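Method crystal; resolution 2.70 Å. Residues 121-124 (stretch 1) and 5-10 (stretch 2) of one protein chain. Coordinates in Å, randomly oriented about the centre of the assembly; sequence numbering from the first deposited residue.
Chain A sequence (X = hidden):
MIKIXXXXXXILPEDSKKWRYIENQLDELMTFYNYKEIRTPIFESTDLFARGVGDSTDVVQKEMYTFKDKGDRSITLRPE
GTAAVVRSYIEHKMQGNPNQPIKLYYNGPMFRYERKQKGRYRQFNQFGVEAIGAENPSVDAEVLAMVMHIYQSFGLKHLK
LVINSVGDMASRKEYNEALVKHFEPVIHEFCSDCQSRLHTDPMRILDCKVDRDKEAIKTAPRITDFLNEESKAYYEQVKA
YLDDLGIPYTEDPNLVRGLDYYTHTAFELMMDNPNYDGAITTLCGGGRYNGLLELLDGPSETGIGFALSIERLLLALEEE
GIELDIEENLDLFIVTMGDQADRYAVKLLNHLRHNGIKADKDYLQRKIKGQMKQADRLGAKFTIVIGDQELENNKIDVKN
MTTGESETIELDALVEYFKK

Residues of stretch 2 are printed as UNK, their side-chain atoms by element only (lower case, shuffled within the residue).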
ATOM      1  N   TYR A 121     -15.242 -10.111  -6.226  1.00 30.52           N
ATOM      2  CA  TYR A 121     -15.218  -8.743  -6.795  1.00 23.67           C
ATOM      3  C   TYR A 121     -14.369  -8.719  -8.031  1.00 23.94           C
ATOM      4  O   TYR A 121     -13.330  -9.361  -8.087  1.00 27.84           O
ATOM      5  CB  TYR A 121     -14.644  -7.785  -5.776  1.00 23.28           C
ATOM      6  CG  TYR A 121     -15.567  -7.573  -4.611  1.00 29.37           C
ATOM      7  CD1 TYR A 121     -15.151  -7.850  -3.312  1.00 30.18           C
ATOM      8  CD2 TYR A 121     -16.864  -7.080  -4.807  1.00 24.09           C
ATOM      9  CE1 TYR A 121     -16.003  -7.633  -2.230  1.00 33.64           C
ATOM     10  CE2 TYR A 121     -17.718  -6.864  -3.745  1.00 26.28           C
ATOM     11  CZ  TYR A 121     -17.286  -7.139  -2.449  1.00 30.51           C
ATOM     12  OH  TYR A 121     -18.117  -6.896  -1.361  1.00 27.21           O
ATOM     13  N   ARG A 122     -14.842  -8.036  -9.053  1.00 22.82           N
ATOM     14  CA  ARG A 122     -14.078  -7.933 -10.270  1.00 20.45           C
ATOM     15  C   ARG A 122     -12.764  -7.231  -9.986  1.00 18.18           C
ATOM     16  O   ARG A 122     -11.787  -7.404 -10.716  1.00 23.16           O
ATOM     17  CB  ARG A 122     -14.883  -7.203 -11.324  1.00 21.63           C
ATOM     18  CG  ARG A 122     -15.776  -8.137 -12.078  1.00 26.29           C
ATOM     19  CD  ARG A 122     -17.137  -8.179 -11.503  1.00 31.18           C
ATOM     20  NE  ARG A 122     -18.107  -7.869 -12.551  1.00 39.58           N
ATOM     21  CZ  ARG A 122     -19.306  -8.430 -12.651  1.00 42.90           C
ATOM     22  NH1 ARG A 122     -19.697  -9.331 -11.755  1.00 47.93           N
ATOM     23  NH2 ARG A 122     -20.115  -8.098 -13.650  1.00 41.69           N
ATOM     24  N   GLN A 123     -12.773  -6.397  -8.948  1.00 14.34           N
ATOM     25  CA  GLN A 123     -11.580  -5.686  -8.495  1.00 11.97           C
ATOM     26  C   GLN A 123     -11.216  -6.213  -7.121  1.00 10.09           C
ATOM     27  O   GLN A 123     -11.978  -6.073  -6.166  1.00 11.21           O
ATOM     28  CB  GLN A 123     -11.792  -4.181  -8.380  1.00  5.33           C
ATOM     29  CG  GLN A 123     -10.573  -3.557  -7.789  1.00 10.93           C
ATOM     30  CD  GLN A 123     -10.520  -2.073  -7.894  1.00 14.26           C
ATOM     31  OE1 GLN A 123     -10.993  -1.487  -8.856  1.00 23.22           O
ATOM     32  NE2 GLN A 123      -9.874  -1.449  -6.931  1.00 18.98           N
ATOM     33  N   PHE A 124     -10.061  -6.827  -7.008  1.00  9.42           N
ATOM     34  CA  PHE A 124      -9.657  -7.351  -5.725  1.00 11.20           C
ATOM     35  C   PHE A 124      -8.234  -6.886  -5.459  1.00 14.15           C
ATOM     36  O   PHE A 124      -7.548  -6.471  -6.380  1.00 15.71           O
ATOM     37  CB  PHE A 124      -9.800  -8.874  -5.705  1.00  3.16           C
ATOM     38  CG  PHE A 124      -9.144  -9.563  -6.862  1.00  2.05           C
ATOM     39  CD1 PHE A 124      -9.675  -9.459  -8.134  1.00  5.91           C
ATOM     40  CD2 PHE A 124      -7.995 -10.330  -6.673  1.00  5.01           C
ATOM     41  CE1 PHE A 124      -9.073 -10.103  -9.212  1.00  7.27           C
ATOM     42  CE2 PHE A 124      -7.383 -10.980  -7.737  1.00  6.42           C
ATOM     43  CZ  PHE A 124      -7.930 -10.860  -9.014  1.00  9.76           C
ATOM     44  N   UNK A   5     -19.688   0.058 -10.297  1.00 21.18           N
ATOM     45  CA  UNK A   5     -19.820  -1.044 -11.260  1.00 23.08           C
ATOM     46  C   UNK A   5     -20.117  -2.379 -10.518  1.00 27.28           C
ATOM     47  O   UNK A   5     -19.783  -2.536  -9.328  1.00 28.40           O
ATOM     48  c   UNK A   5     -18.071   0.368 -11.925  1.00 16.50           C
ATOM     49  c   UNK A   5     -18.420   0.762 -10.519  1.00 23.12           C
ATOM     50  c   UNK A   5     -18.448  -1.049 -11.936  1.00 20.19           C
ATOM     51  N   UNK A   6     -20.743  -3.338 -11.200  1.00 27.01           N
ATOM     52  CA  UNK A   6     -21.074  -4.589 -10.546  1.00 28.15           C
ATOM     53  C   UNK A   6     -19.841  -5.385 -10.129  1.00 27.68           C
ATOM     54  O   UNK A   6     -18.836  -5.396 -10.827  1.00 25.85           O
ATOM     55  c   UNK A   6     -22.616  -6.617 -10.658  1.00 41.61           C
ATOM     56  n   UNK A   6     -25.489  -7.474 -13.581  1.00 62.21           N
ATOM     57  c   UNK A   6     -22.020  -5.429 -11.410  1.00 35.34           C
ATOM     58  n   UNK A   6     -23.889  -8.720 -14.698  1.00 62.13           N
ATOM     59  n   UNK A   6     -23.472  -7.900 -12.576  1.00 56.91           N
ATOM     60  c   UNK A   6     -23.828  -7.186 -11.356  1.00 49.38           C
ATOM     61  c   UNK A   6     -24.286  -8.045 -13.615  1.00 60.56           C
ATOM     62  N   UNK A   7     -19.932  -6.023  -8.962  1.00 27.39           N
ATOM     63  CA  UNK A   7     -18.841  -6.825  -8.434  1.00 25.43           C
ATOM     64  C   UNK A   7     -17.707  -5.947  -7.976  1.00 21.41           C
ATOM     65  O   UNK A   7     -16.586  -6.403  -7.831  1.00 25.60           O
ATOM     66  N   UNK A   8     -18.021  -4.699  -7.690  1.00 19.71           N
ATOM     67  CA  UNK A   8     -17.033  -3.718  -7.269  1.00 20.60           C
ATOM     68  C   UNK A   8     -17.561  -3.087  -5.956  1.00 23.57           C
ATOM     69  O   UNK A   8     -18.778  -2.923  -5.810  1.00 26.53           O
ATOM     70  c   UNK A   8     -16.908  -1.307  -7.916  1.00  8.90           C
ATOM     71  o   UNK A   8     -15.663  -2.832  -9.123  1.00 11.35           O
ATOM     72  c   UNK A   8     -16.880  -2.651  -8.415  1.00 12.69           C
ATOM     73  N   UNK A   9     -16.661  -2.765  -5.019  1.00 20.75           N
ATOM     74  CA  UNK A   9     -17.009  -2.148  -3.734  1.00 19.98           C
ATOM     75  C   UNK A   9     -16.029  -1.015  -3.379  1.00 22.06           C
ATOM     76  O   UNK A   9     -14.868  -1.004  -3.824  1.00 22.21           O
ATOM     77  c   UNK A   9     -16.926  -3.175  -2.602  1.00 23.67           C
ATOM     78  n   UNK A   9     -16.244  -4.414  -0.185  1.00 47.77           N
ATOM     79  c   UNK A   9     -15.203  -4.310  -1.014  1.00 43.89           C
ATOM     80  o   UNK A   9     -14.047  -4.632  -0.679  1.00 43.99           O
ATOM     81  c   UNK A   9     -15.496  -3.761  -2.417  1.00 37.39           C
ATOM     82  N   UNK A  10     -16.495  -0.067  -2.564  1.00 21.26           N
ATOM     83  CA  UNK A  10     -15.647   1.038  -2.083  1.00 19.32           C
ATOM     84  C   UNK A  10     -15.169   0.676  -0.703  1.00 17.80           C
ATOM     85  O   UNK A  10     -15.928   0.108   0.087  1.00 22.57           O
ATOM     86  c   UNK A  10     -16.416   2.327  -1.852  1.00 15.54           C
ATOM     87  o   UNK A  10     -16.816   2.303  -4.168  1.00 28.46           O
ATOM     88  o   UNK A  10     -17.931   3.710  -2.847  1.00 24.28           O
ATOM     89  c   UNK A  10     -17.098   2.808  -3.049  1.00 22.08           C
TER
HETATM   90  O   HOH W   1     -13.383  -3.751  -5.079  1.00 22.24           O

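Position 5 carries three side-chain carbons that close a ring onto its own backbone N, and none of them reaches stretch 1. Only proline is built this way, so this is Pro5. It opens the type II turn that runs to position 8, whose corners are positions 6 and 7.

Position 6 has an unbranched run of three carbons, then a nitrogen, then a carbon bearing two more nitrogens, a guanidinium group whose chain nitrogen comes close to the end of the Arg122 side chain. This is Arg6. Its CA-to-CB bond points sideways, and its NE lies 3.5 Å from Arg122 NH2. These are like charges brought close together, so this proximity cannot be counted as attraction. Arg6 O sits over one face of the Arg122 guanidinium, 3.1 Å from Arg122 NE, at an angle too poor for a hydrogen bond.

Position 7 has no side-chain atoms at all, and two observations explain how well that fits. Its phi is +71°, a value that favours glycine, and an ideal CB would point toward stretch 1 and stand 2.4 Å from Arg122 CD, a clash. This is Gly7, and the room it leaves is taken up by the side chain of Arg122.

Position 8 shows one carbon carrying one oxygen and one carbon, a beta-branched hydroxyl side chain whose oxygen comes near Gln123: Thr8. Its CA-to-CB bond points away from stretch 1, yet OG1 still comes within 4.2 Å of Gln123 CB. Its backbone N closes the type II turn through a weak 3.2 Å hydrogen bond to Pro5 O.

Position 9 has three carbons in a row, the third bearing one oxygen and one nitrogen, with a CA-to-CB bond directed toward stretch 1 and a side-chain carbon over the face of the Tyr121 ring. The amide could be read from these atoms alone: Gln9. Its CG lies 3.9 Å from the centroid of that ring, 13° off the normal, a CH-pi contact.

Position 10 has two carbons, the second carrying two oxygens, a short carboxylate that does not reach stretch 1: Asp10.

The contact works through the turn's backbone. Arg122 N donates a hydrogen bond of 2.7 Å to Gly7 O, the one direct hydrogen bond between the stretches, and Tyr121 CA packs 2.9 Å from that same Gly7 O. Around this anchor, Arg122 lies against the bare glycine while Tyr121 receives Gln9 on its ring. A water adds a looser link, donating to Gln123 O at 2.9 Å and accepting a weak hydrogen bond from Gln9 N at 3.4 Å. The rule is economical: a tight turn presents a carbonyl, and glycine keeps the approach clear.

Stretch 2 5-10: PRGTQD
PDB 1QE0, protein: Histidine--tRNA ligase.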